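Local coordinates for protein shikimate kinase (Aquifex aeolicus, PDB 2PT5) that probably catalyses the ATP-dependent, magnesium-requiring phosphorylation of the 3-hydroxyl group of shikimate, a step on the pathway to chorismate and the aromatic amino acids, at residues A[26-34]-A[66-77]; A[59-67]-A[79-90]. All coordinates share one frame; numbering follows the deposited sequence.

Contact 1 of 2, residues A[26-34]-A[66-77]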
loop_
_atom_site.group_PDB
_atom_site.type_symbol
_atom_site.label_atom_id
_atom_site.label_comp_id
_atom_site.label_asym_id
_atom_site.label_seq_id
_atom_site.Cartn_x
_atom_site.Cartn_y
_atom_site.Cartn_z
ATOM N N ILE A 26 -17.499 -4.228 -2.812
ATOM C CA ILE A 26 -16.929 -3.255 -3.730
ATOM C C ILE A 26 -15.670 -3.876 -4.314
ATOM O O ILE A 26 -15.047 -4.729 -3.682
ATOM C CB ILE A 26 -16.573 -1.935 -3.017
ATOM C CG1 ILE A 26 -15.602 -2.198 -1.857
ATOM C CG2 ILE A 26 -17.846 -1.273 -2.518
ATOM C CD1 ILE A 26 -15.255 -0.953 -1.047
ATOM N N PRO A 27 -15.279 -3.460 -5.530
ATOM C CA PRO A 27 -14.078 -4.012 -6.170
ATOM C C PRO A 27 -12.746 -3.650 -5.509
ATOM O O PRO A 27 -12.600 -2.601 -4.871
ATOM C CB PRO A 27 -14.173 -3.482 -7.599
ATOM C CG PRO A 27 -14.853 -2.159 -7.420
ATOM C CD PRO A 27 -15.924 -2.448 -6.388
ATOM N N PHE A 28 -11.777 -4.543 -5.664
ATOM C CA PHE A 28 -10.452 -4.321 -5.122
ATOM C C PHE A 28 -9.457 -4.167 -6.258
ATOM O O PHE A 28 -9.550 -4.843 -7.288
ATOM C CB PHE A 28 -10.015 -5.489 -4.241
ATOM C CG PHE A 28 -8.548 -5.475 -3.924
ATOM C CD1 PHE A 28 -8.010 -4.494 -3.094
ATOM C CD2 PHE A 28 -7.693 -6.398 -4.515
ATOM C CE1 PHE A 28 -6.635 -4.432 -2.866
ATOM C CE2 PHE A 28 -6.313 -6.346 -4.291
ATOM C CZ PHE A 28 -5.784 -5.363 -3.469
ATOM N N TYR A 29 -8.501 -3.275 -6.067
ATOM C CA TYR A 29 -7.468 -3.042 -7.064
ATOM C C TYR A 29 -6.156 -2.744 -6.356
ATOM O O TYR A 29 -6.132 -2.081 -5.315
ATOM C CB TYR A 29 -7.841 -1.860 -7.964
ATOM C CG TYR A 29 -8.884 -2.186 -8.995
ATOM C CD1 TYR A 29 -8.550 -2.907 -10.137
ATOM C CD2 TYR A 29 -10.218 -1.818 -8.813
ATOM C CE1 TYR A 29 -9.514 -3.261 -11.069
ATOM C CE2 TYR A 29 -11.197 -2.169 -9.745
ATOM C CZ TYR A 29 -10.833 -2.893 -10.868
ATOM O OH TYR A 29 -11.778 -3.274 -11.788
ATOM N N ASP A 30 -5.075 -3.256 -6.930
ATOM C CA ASP A 30 -3.740 -3.037 -6.406
ATOM C C ASP A 30 -2.988 -2.250 -7.468
ATOM O O ASP A 30 -2.865 -2.703 -8.602
ATOM C CB ASP A 30 -3.026 -4.359 -6.161
ATOM C CG ASP A 30 -1.565 -4.159 -5.814
ATOM O OD1 ASP A 30 -1.279 -3.621 -4.728
ATOM O OD2 ASP A 30 -0.707 -4.519 -6.640
ATOM N N VAL A 31 -2.486 -1.077 -7.104
ATOM C CA VAL A 31 -1.781 -0.229 -8.065
ATOM C C VAL A 31 -0.651 -0.928 -8.814
ATOM O O VAL A 31 -0.653 -0.959 -10.040
ATOM C CB VAL A 31 -1.208 1.025 -7.382
ATOM C CG1 VAL A 31 -0.410 1.854 -8.397
ATOM C CG2 VAL A 31 -2.351 1.841 -6.766
ATOM N N ASP A 32 0.313 -1.489 -8.086
ATOM C CA ASP A 32 1.430 -2.160 -8.740
ATOM C C ASP A 32 0.980 -3.211 -9.747
ATOM O O ASP A 32 1.542 -3.302 -10.845
ATOM C CB ASP A 32 2.356 -2.790 -7.699
ATOM C CG ASP A 32 3.295 -1.770 -7.053
ATOM O OD1 ASP A 32 4.019 -2.151 -6.108
ATOM O OD2 ASP A 32 3.319 -0.597 -7.493
ATOM N N GLU A 33 -0.029 -4.004 -9.386
ATOM C CA GLU A 33 -0.520 -5.041 -10.296
ATOM C C GLU A 33 -1.144 -4.398 -11.540
ATOM O O GLU A 33 -1.016 -4.921 -12.647
ATOM C CB GLU A 33 -1.534 -5.947 -9.578
ATOM C CG GLU A 33 -2.952 -5.876 -10.109
ATOM C CD GLU A 33 -3.992 -6.326 -9.089
ATOM O OE1 GLU A 33 -3.785 -7.383 -8.445
ATOM O OE2 GLU A 33 -5.020 -5.617 -8.943
ATOM N N GLU A 34 -1.804 -3.258 -11.364
ATOM C CA GLU A 34 -2.420 -2.571 -12.498
ATOM C C GLU A 34 -1.346 -1.907 -13.357
ATOM O O GLU A 34 -1.433 -1.897 -14.583
ATOM C CB GLU A 34 -3.423 -1.521 -12.009
ATOM C CG GLU A 34 -4.620 -2.129 -11.307
ATOM C CD GLU A 34 -5.250 -3.244 -12.125
ATOM O OE1 GLU A 34 -5.665 -2.984 -13.270
ATOM O OE2 GLU A 34 -5.324 -4.385 -11.629
ATOM N N LEU A 66 -7.782 4.917 -11.125
ATOM C CA LEU A 66 -8.521 3.963 -10.296
ATOM C C LEU A 66 -9.487 4.706 -9.362
ATOM O O LEU A 66 -10.576 4.210 -9.042
ATOM C CB LEU A 66 -7.533 3.129 -9.462
ATOM C CG LEU A 66 -6.979 1.797 -10.000
ATOM C CD1 LEU A 66 -6.612 1.882 -11.466
ATOM C CD2 LEU A 66 -5.761 1.404 -9.168
ATOM N N SER A 67 -9.075 5.896 -8.933
ATOM C CA SER A 67 -9.866 6.724 -8.026
ATOM C C SER A 67 -11.068 7.400 -8.681
ATOM O O SER A 67 -11.775 8.170 -8.030
ATOM C CB SER A 67 -8.980 7.786 -7.381
ATOM O OG SER A 67 -7.950 7.179 -6.623
ATOM N N GLU A 68 -11.289 7.143 -9.966
ATOM C CA GLU A 68 -12.450 7.722 -10.629
ATOM C C GLU A 68 -13.661 6.958 -10.107
ATOM O O GLU A 68 -14.761 7.506 -10.008
ATOM C CB GLU A 68 -12.339 7.597 -12.151
ATOM C CG GLU A 68 -11.380 8.614 -12.761
ATOM C CD GLU A 68 -11.814 10.053 -12.504
ATOM O OE1 GLU A 68 -12.803 10.492 -13.125
ATOM O OE2 GLU A 68 -11.174 10.741 -11.676
ATOM N N LYS A 69 -13.439 5.696 -9.747
ATOM C CA LYS A 69 -14.499 4.855 -9.198
ATOM C C LYS A 69 -14.850 5.427 -7.830
ATOM O O LYS A 69 -13.962 5.817 -7.077
ATOM C CB LYS A 69 -14.011 3.413 -9.027
ATOM C CG LYS A 69 -13.442 2.775 -10.290
ATOM C CD LYS A 69 -12.731 1.464 -9.960
ATOM C CE LYS A 69 -11.879 0.966 -11.123
ATOM N NZ LYS A 69 -12.718 0.538 -12.279
ATOM N N GLU A 70 -16.136 5.485 -7.505
ATOM C CA GLU A 70 -16.548 6.012 -6.207
ATOM C C GLU A 70 -16.480 4.963 -5.099
ATOM O O GLU A 70 -16.267 5.291 -3.938
ATOM C CB GLU A 70 -17.963 6.586 -6.286
ATOM C CG GLU A 70 -18.036 7.970 -6.899
ATOM C CD GLU A 70 -19.458 8.458 -7.046
ATOM O OE1 GLU A 70 -20.314 8.042 -6.235
ATOM O OE2 GLU A 70 -19.717 9.266 -7.964
ATOM N N ASN A 71 -16.657 3.699 -5.461
ATOM C CA ASN A 71 -16.617 2.622 -4.484
ATOM C C ASN A 71 -15.526 1.647 -4.891
ATOM O O ASN A 71 -15.636 0.963 -5.915
ATOM C CB ASN A 71 -17.972 1.928 -4.441
ATOM C CG ASN A 71 -19.100 2.897 -4.163
ATOM O OD1 ASN A 71 -19.234 3.404 -3.049
ATOM N ND2 ASN A 71 -19.906 3.178 -5.182
ATOM N N VAL A 72 -14.470 1.577 -4.086
ATOM C CA VAL A 72 -13.351 0.708 -4.413
ATOM C C VAL A 72 -12.326 0.686 -3.282
ATOM O O VAL A 72 -12.220 1.643 -2.502
ATOM C CB VAL A 72 -12.654 1.220 -5.704
ATOM C CG1 VAL A 72 -11.954 2.549 -5.413
ATOM C CG2 VAL A 72 -11.677 0.182 -6.248
ATOM N N VAL A 73 -11.600 -0.422 -3.178
ATOM C CA VAL A 73 -10.542 -0.555 -2.188
ATOM C C VAL A 73 -9.298 -0.627 -3.047
ATOM O O VAL A 73 -9.196 -1.476 -3.945
ATOM C CB VAL A 73 -10.652 -1.849 -1.380
ATOM C CG1 VAL A 73 -9.460 -1.972 -0.434
ATOM C CG2 VAL A 73 -11.956 -1.868 -0.603
ATOM N N ILE A 74 -8.363 0.280 -2.797
ATOM C CA ILE A 74 -7.130 0.325 -3.564
ATOM C C ILE A 74 -5.926 0.133 -2.654
ATOM O O ILE A 74 -5.749 0.899 -1.705
ATOM C CB ILE A 74 -6.984 1.685 -4.268
ATOM C CG1 ILE A 74 -8.106 1.868 -5.290
ATOM C CG2 ILE A 74 -5.632 1.792 -4.931
ATOM C CD1 ILE A 74 -8.243 3.306 -5.761
ATOM N N SER A 75 -5.120 -0.893 -2.934
ATOM C CA SER A 75 -3.905 -1.146 -2.166
ATOM C C SER A 75 -2.813 -0.408 -2.940
ATOM O O SER A 75 -2.846 -0.362 -4.170
ATOM C CB SER A 75 -3.591 -2.649 -2.091
ATOM O OG SER A 75 -3.470 -3.218 -3.387
ATOM N N THR A 76 -1.869 0.189 -2.222
ATOM C CA THR A 76 -0.796 0.951 -2.857
ATOM C C THR A 76 0.574 0.299 -2.668
ATOM O O THR A 76 0.753 -0.555 -1.801
ATOM C CB THR A 76 -0.751 2.386 -2.291
ATOM O OG1 THR A 76 -0.483 2.334 -0.883
ATOM C CG2 THR A 76 -2.090 3.090 -2.506
ATOM N N GLY A 77 1.542 0.700 -3.482
ATOM C CA GLY A 77 2.877 0.132 -3.363
ATOM C C GLY A 77 3.629 0.766 -2.210
ATOM O O GLY A 77 3.173 1.762 -1.655
#
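Val73 lies between two backbone hydrogen bonds, one that its N gives to Pro27 O and one that its O takes from Tyr29 N; Ser75 is bracketed likewise by Tyr29 O and Val31 N, the last bond nearly straight at 173°. These four bonds form a parallel ladder between strands 28-30 and 72-75, which run side by side in the same direction, their axes 21° apart. Between the rungs Ile74 CA makes a CA-H...O contact with Tyr29 O.

The side-chain bond joins Ser75 OG to Asp30 OD1 at 2.6 Å, the hydroxyl donating to the anti lone pair of the carboxylate. The other oxygen, Asp30 OD2, accepts from Glu33 N at 2.9 Å, while Glu33 OE2 takes Asp30 N from above its carboxylate plane. This reciprocal pair is a capping box that starts helix 31-39, and the serine keeps the capping carboxylate tied to the neighbouring strand.

Apolar contacts divide between the sheet faces. On the side of Phe28 and Val73, the phenyl ring, with CG anti to its backbone N (chi1 166°), leans along the neighbouring strand and brings CZ to 3.2 Å from Ser75 OG. Ile26 CD1 presses on Val73 CG2 at a tight 3.5 Å. On the Tyr29 and Ile74 side, Val72 CG2 meets the tyrosine ring at its edge, 3.6 Å from CD2; Lys69 CE comes within 3.5 Å of CE2, and Leu66 CD2 touches Tyr29 CB and Val31 CG2.

Past the strands, Asp32 OD1 lies 3.7 Å from Gly77 CA. Asp32 is a predicted substrate-binding residue, and Thr76 O accepts from NZ of Lys13, a predicted ATP-binding residue, consistent with the substrate and nucleotide sites meeting at the C-terminal ends of the parallel sheet, as in P-loop kinases.

Contact 2 of 2, residues A[59-67]-A[79-90]; sequences EFEVLKDLS and GLGANEEALNFM
Leu63 O is gripped twice from Ser67, by its backbone N at 3.0 Å and by its OG at 2.8 Å, the hydroxyl standing 40° out of the carbonyl plane. This turns the serine side chain back onto the end of helix 52-66, where OG also bonds to Tyr4 OH and sits at the edge of the Phe89 ring.

Between the two helices the contact is apolar and aromatic. Phe60 and Phe89 make an offset edge-to-face pair, centroids 5.9 Å apart and planes at 87°, with the edge of Phe60 toward the face of Phe89. Phe60 is itself sandwiched: Ala86 CB lies over one face, 4.0 Å from the ring centroid, and Lys64 NZ stands above the opposite one. Glu85 OE1 approaches the ring edge in plane, 3.2 Å from Phe60 CE2. Placing CG anti to the backbone N (chi1 -165°) swings the ring across to helix 84-91. A serine in its place would probably leave the Ala86 methyl and the Phe89 ring without their aromatic partner and open a gap between the helices.

Lys64 lays its aliphatic chain over the Phe89 ring, with CG over the face and CD 3.6 Å from CE1. Leu63 is a knob in a hole formed by Leu80, Ala86, Phe89 and the selenomethionine Met90, whose CE meets Leu63 CD2 at 3.8 Å. At the other end Glu59 CG lies against Leu80 CD1, the two side chains running antiparallel to each other.

Asn83 caps helix 84-91 by accepting from Ala86 N through OD1. Segments 59-66 and 84-90 run nearly parallel, their axes 11.1 Å apart at closest approach; Leu63 and Met90 both touch Tyr4 of strand 2-6 beneath them, Glu59 reaches helix 31-39, and Leu87 packs on helix 127-137.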
loop_
_atom_site.group_PDB
_atom_site.type_symbol
_atom_site.label_atom_id
_atom_site.label_comp_id
_atom_site.label_asym_id
_atom_site.label_seq_id
_atom_site.Cartn_x
_atom_site.Cartn_y
_atom_site.Cartn_z
ATOM N N GLU A 59 2.612 5.079 -11.553
ATOM C CA GLU A 59 1.784 4.546 -10.483
ATOM C C GLU A 59 0.872 5.628 -9.903
ATOM O O GLU A 59 -0.239 5.340 -9.452
ATOM C CB GLU A 59 2.651 3.898 -9.389
ATOM C CG GLU A 59 3.516 4.847 -8.582
ATOM C CD GLU A 59 4.443 4.112 -7.617
ATOM O OE1 GLU A 59 5.143 4.794 -6.835
ATOM O OE2 GLU A 59 4.477 2.859 -7.642
ATOM N N PHE A 60 1.321 6.879 -9.927
ATOM C CA PHE A 60 0.470 7.937 -9.408
ATOM C C PHE A 60 -0.678 8.146 -10.400
ATOM O O PHE A 60 -1.827 8.350 -10.004
ATOM C CB PHE A 60 1.256 9.231 -9.213
ATOM C CG PHE A 60 0.541 10.249 -8.369
ATOM C CD1 PHE A 60 -0.675 9.943 -7.761
ATOM C CD2 PHE A 60 1.079 11.514 -8.183
ATOM C CE1 PHE A 60 -1.345 10.878 -6.988
ATOM C CE2 PHE A 60 0.415 12.459 -7.406
ATOM C CZ PHE A 60 -0.801 12.137 -6.809
ATOM N N GLU A 61 -0.367 8.077 -11.690
ATOM C CA GLU A 61 -1.383 8.228 -12.728
ATOM C C GLU A 61 -2.417 7.124 -12.560
ATOM O O GLU A 61 -3.627 7.370 -12.602
ATOM C CB GLU A 61 -0.763 8.108 -14.123
ATOM C CG GLU A 61 -1.802 7.935 -15.235
ATOM C CD GLU A 61 -1.196 7.576 -16.586
ATOM O OE1 GLU A 61 -1.973 7.270 -17.517
ATOM O OE2 GLU A 61 0.048 7.600 -16.720
ATOM N N VAL A 62 -1.925 5.903 -12.373
ATOM C CA VAL A 62 -2.794 4.751 -12.206
ATOM C C VAL A 62 -3.673 4.921 -10.971
ATOM O O VAL A 62 -4.841 4.526 -10.972
ATOM C CB VAL A 62 -1.969 3.450 -12.083
ATOM C CG1 VAL A 62 -2.880 2.278 -11.808
ATOM C CG2 VAL A 62 -1.182 3.215 -13.370
ATOM N N LEU A 63 -3.104 5.509 -9.923
ATOM C CA LEU A 63 -3.844 5.723 -8.693
ATOM C C LEU A 63 -5.034 6.623 -8.971
ATOM O O LEU A 63 -6.163 6.311 -8.579
ATOM C CB LEU A 63 -2.954 6.374 -7.633
ATOM C CG LEU A 63 -3.659 6.767 -6.338
ATOM C CD1 LEU A 63 -4.208 5.515 -5.654
ATOM C CD2 LEU A 63 -2.672 7.504 -5.417
ATOM N N LYS A 64 -4.779 7.742 -9.647
ATOM C CA LYS A 64 -5.841 8.683 -9.974
ATOM C C LYS A 64 -6.927 8.042 -10.838
ATOM O O LYS A 64 -8.113 8.179 -10.545
ATOM C CB LYS A 64 -5.280 9.914 -10.691
ATOM C CG LYS A 64 -4.289 10.733 -9.884
ATOM C CD LYS A 64 -4.364 12.195 -10.311
ATOM C CE LYS A 64 -3.048 12.929 -10.098
ATOM N NZ LYS A 64 -1.986 12.417 -11.013
ATOM N N ASP A 65 -6.525 7.341 -11.894
ATOM C CA ASP A 65 -7.485 6.679 -12.780
ATOM C C ASP A 65 -8.389 5.707 -12.004
ATOM O O ASP A 65 -9.608 5.669 -12.202
ATOM C CB ASP A 65 -6.744 5.930 -13.896
ATOM C CG ASP A 65 -6.037 6.871 -14.864
ATOM O OD1 ASP A 65 -5.459 6.380 -15.860
ATOM O OD2 ASP A 65 -6.061 8.101 -14.633
ATOM N N LEU A 66 -7.782 4.917 -11.125
ATOM C CA LEU A 66 -8.521 3.963 -10.296
ATOM C C LEU A 66 -9.487 4.706 -9.362
ATOM O O LEU A 66 -10.576 4.210 -9.042
ATOM C CB LEU A 66 -7.533 3.129 -9.462
ATOM C CG LEU A 66 -6.979 1.797 -10.000
ATOM C CD1 LEU A 66 -6.612 1.882 -11.466
ATOM C CD2 LEU A 66 -5.761 1.404 -9.168
ATOM N N SER A 67 -9.075 5.896 -8.933
ATOM C CA SER A 67 -9.866 6.724 -8.026
ATOM C C SER A 67 -11.068 7.400 -8.681
ATOM O O SER A 67 -11.775 8.170 -8.030
ATOM C CB SER A 67 -8.980 7.786 -7.381
ATOM O OG SER A 67 -7.950 7.179 -6.623
ATOM N N GLY A 79 6.401 2.606 -2.040
ATOM C CA GLY A 79 6.774 3.985 -2.290
ATOM C C GLY A 79 5.607 4.931 -2.463
ATOM O O GLY A 79 5.612 6.046 -1.927
ATOM N N LEU A 80 4.598 4.494 -3.207
ATOM C CA LEU A 80 3.424 5.334 -3.441
ATOM C C LEU A 80 2.779 5.762 -2.124
ATOM O O LEU A 80 2.425 6.924 -1.948
ATOM C CB LEU A 80 2.400 4.592 -4.308
ATOM C CG LEU A 80 1.268 5.461 -4.859
ATOM C CD1 LEU A 80 1.854 6.583 -5.700
ATOM C CD2 LEU A 80 0.318 4.599 -5.690
ATOM N N GLY A 81 2.626 4.820 -1.196
ATOM C CA GLY A 81 2.022 5.155 0.082
ATOM C C GLY A 81 2.889 6.094 0.906
ATOM O O GLY A 81 2.413 6.753 1.825
ATOM N N ALA A 82 4.175 6.150 0.580
ATOM C CA ALA A 82 5.103 7.016 1.297
ATOM C C ALA A 82 5.250 8.348 0.555
ATOM O O ALA A 82 6.028 9.213 0.962
ATOM C CB ALA A 82 6.470 6.324 1.434
ATOM N N ASN A 83 4.494 8.495 -0.533
ATOM C CA ASN A 83 4.506 9.713 -1.355
ATOM C C ASN A 83 3.433 10.662 -0.808
ATOM O O ASN A 83 2.240 10.468 -1.044
ATOM C CB ASN A 83 4.195 9.346 -2.813
ATOM C CG ASN A 83 4.274 10.536 -3.756
ATOM O OD1 ASN A 83 3.741 11.603 -3.477
ATOM N ND2 ASN A 83 4.932 10.343 -4.895
ATOM N N GLU A 84 3.856 11.690 -0.081
ATOM C CA GLU A 84 2.917 12.629 0.515
ATOM C C GLU A 84 1.942 13.286 -0.457
ATOM O O GLU A 84 0.785 13.530 -0.112
ATOM C CB GLU A 84 3.680 13.682 1.320
ATOM C CG GLU A 84 4.263 13.103 2.605
ATOM C CD GLU A 84 4.793 14.161 3.544
ATOM O OE1 GLU A 84 5.988 14.510 3.437
ATOM O OE2 GLU A 84 4.002 14.645 4.383
ATOM N N GLU A 85 2.383 13.566 -1.674
ATOM C CA GLU A 85 1.468 14.163 -2.633
ATOM C C GLU A 85 0.351 13.148 -2.885
ATOM O O GLU A 85 -0.835 13.456 -2.746
ATOM C CB GLU A 85 2.189 14.481 -3.941
ATOM C CG GLU A 85 1.425 15.435 -4.845
ATOM C CD GLU A 85 2.231 15.855 -6.061
ATOM O OE1 GLU A 85 2.224 15.120 -7.073
ATOM O OE2 GLU A 85 2.884 16.918 -5.998
ATOM N N ALA A 86 0.743 11.932 -3.254
ATOM C CA ALA A 86 -0.213 10.868 -3.518
ATOM C C ALA A 86 -1.069 10.609 -2.285
ATOM O O ALA A 86 -2.255 10.299 -2.399
ATOM C CB ALA A 86 0.519 9.593 -3.927
ATOM N N LEU A 87 -0.474 10.742 -1.105
ATOM C CA LEU A 87 -1.217 10.509 0.127
ATOM C C LEU A 87 -2.267 11.598 0.330
ATOM O O LEU A 87 -3.396 11.311 0.731
ATOM C CB LEU A 87 -0.260 10.444 1.325
ATOM C CG LEU A 87 -0.823 10.026 2.693
ATOM C CD1 LEU A 87 -1.583 8.700 2.599
ATOM C CD2 LEU A 87 0.327 9.900 3.675
ATOM N N ASN A 88 -1.902 12.849 0.049
ATOM C CA ASN A 88 -2.853 13.945 0.203
ATOM C C ASN A 88 -3.961 13.817 -0.831
ATOM O O ASN A 88 -5.113 14.155 -0.563
ATOM C CB ASN A 88 -2.152 15.295 0.080
ATOM C CG ASN A 88 -1.440 15.685 1.355
ATOM O OD1 ASN A 88 -2.033 15.661 2.437
ATOM N ND2 ASN A 88 -0.168 16.049 1.242
ATOM N N PHE A 89 -3.614 13.316 -2.013
ATOM C CA PHE A 89 -4.617 13.099 -3.049
ATOM C C PHE A 89 -5.606 12.063 -2.502
ATOM O O PHE A 89 -6.819 12.248 -2.569
ATOM C CB PHE A 89 -3.970 12.555 -4.325
ATOM C CG PHE A 89 -4.965 12.122 -5.374
ATOM C CD1 PHE A 89 -5.434 13.023 -6.326
ATOM C CD2 PHE A 89 -5.442 10.815 -5.401
ATOM C CE1 PHE A 89 -6.360 12.628 -7.292
ATOM C CE2 PHE A 89 -6.372 10.408 -6.365
ATOM C CZ PHE A 89 -6.830 11.318 -7.311
HETATM N N MSE A 90 -5.080 10.977 -1.942
HETATM C CA MSE A 90 -5.926 9.916 -1.403
HETATM C C MSE A 90 -6.933 10.404 -0.368
HETATM O O MSE A 90 -8.095 10.008 -0.402
HETATM C CB MSE A 90 -5.061 8.805 -0.806
HETATM C CG MSE A 90 -4.427 7.890 -1.855
HETATM SE SE MSE A 90 -3.287 6.564 -1.039
HETATM C CE MSE A 90 -1.579 7.057 -1.843
#

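Contacts 1 and 2 are adjoining layers of one alpha/beta fold, both partly buried and equally far from the chain centre. Contact 1 belongs to the edge of the parallel sheet and is held by regular backbone bonding and a capping carboxylate; contact 2 joins the helices above it through aromatic and aliphatic side chains, and its polar bonds lie within one segment or go out to the sheet, as from Ser67 to Tyr4. They share Leu66 and Ser67, where helix 52-66 leads toward strand 72-75, which in turn leads to helix 78-81. They also touch directly: Val31 packs on Glu59, Glu34 on Val62, and Asp32 OD2 and Glu59 OE2 lie 3.6 Å apart.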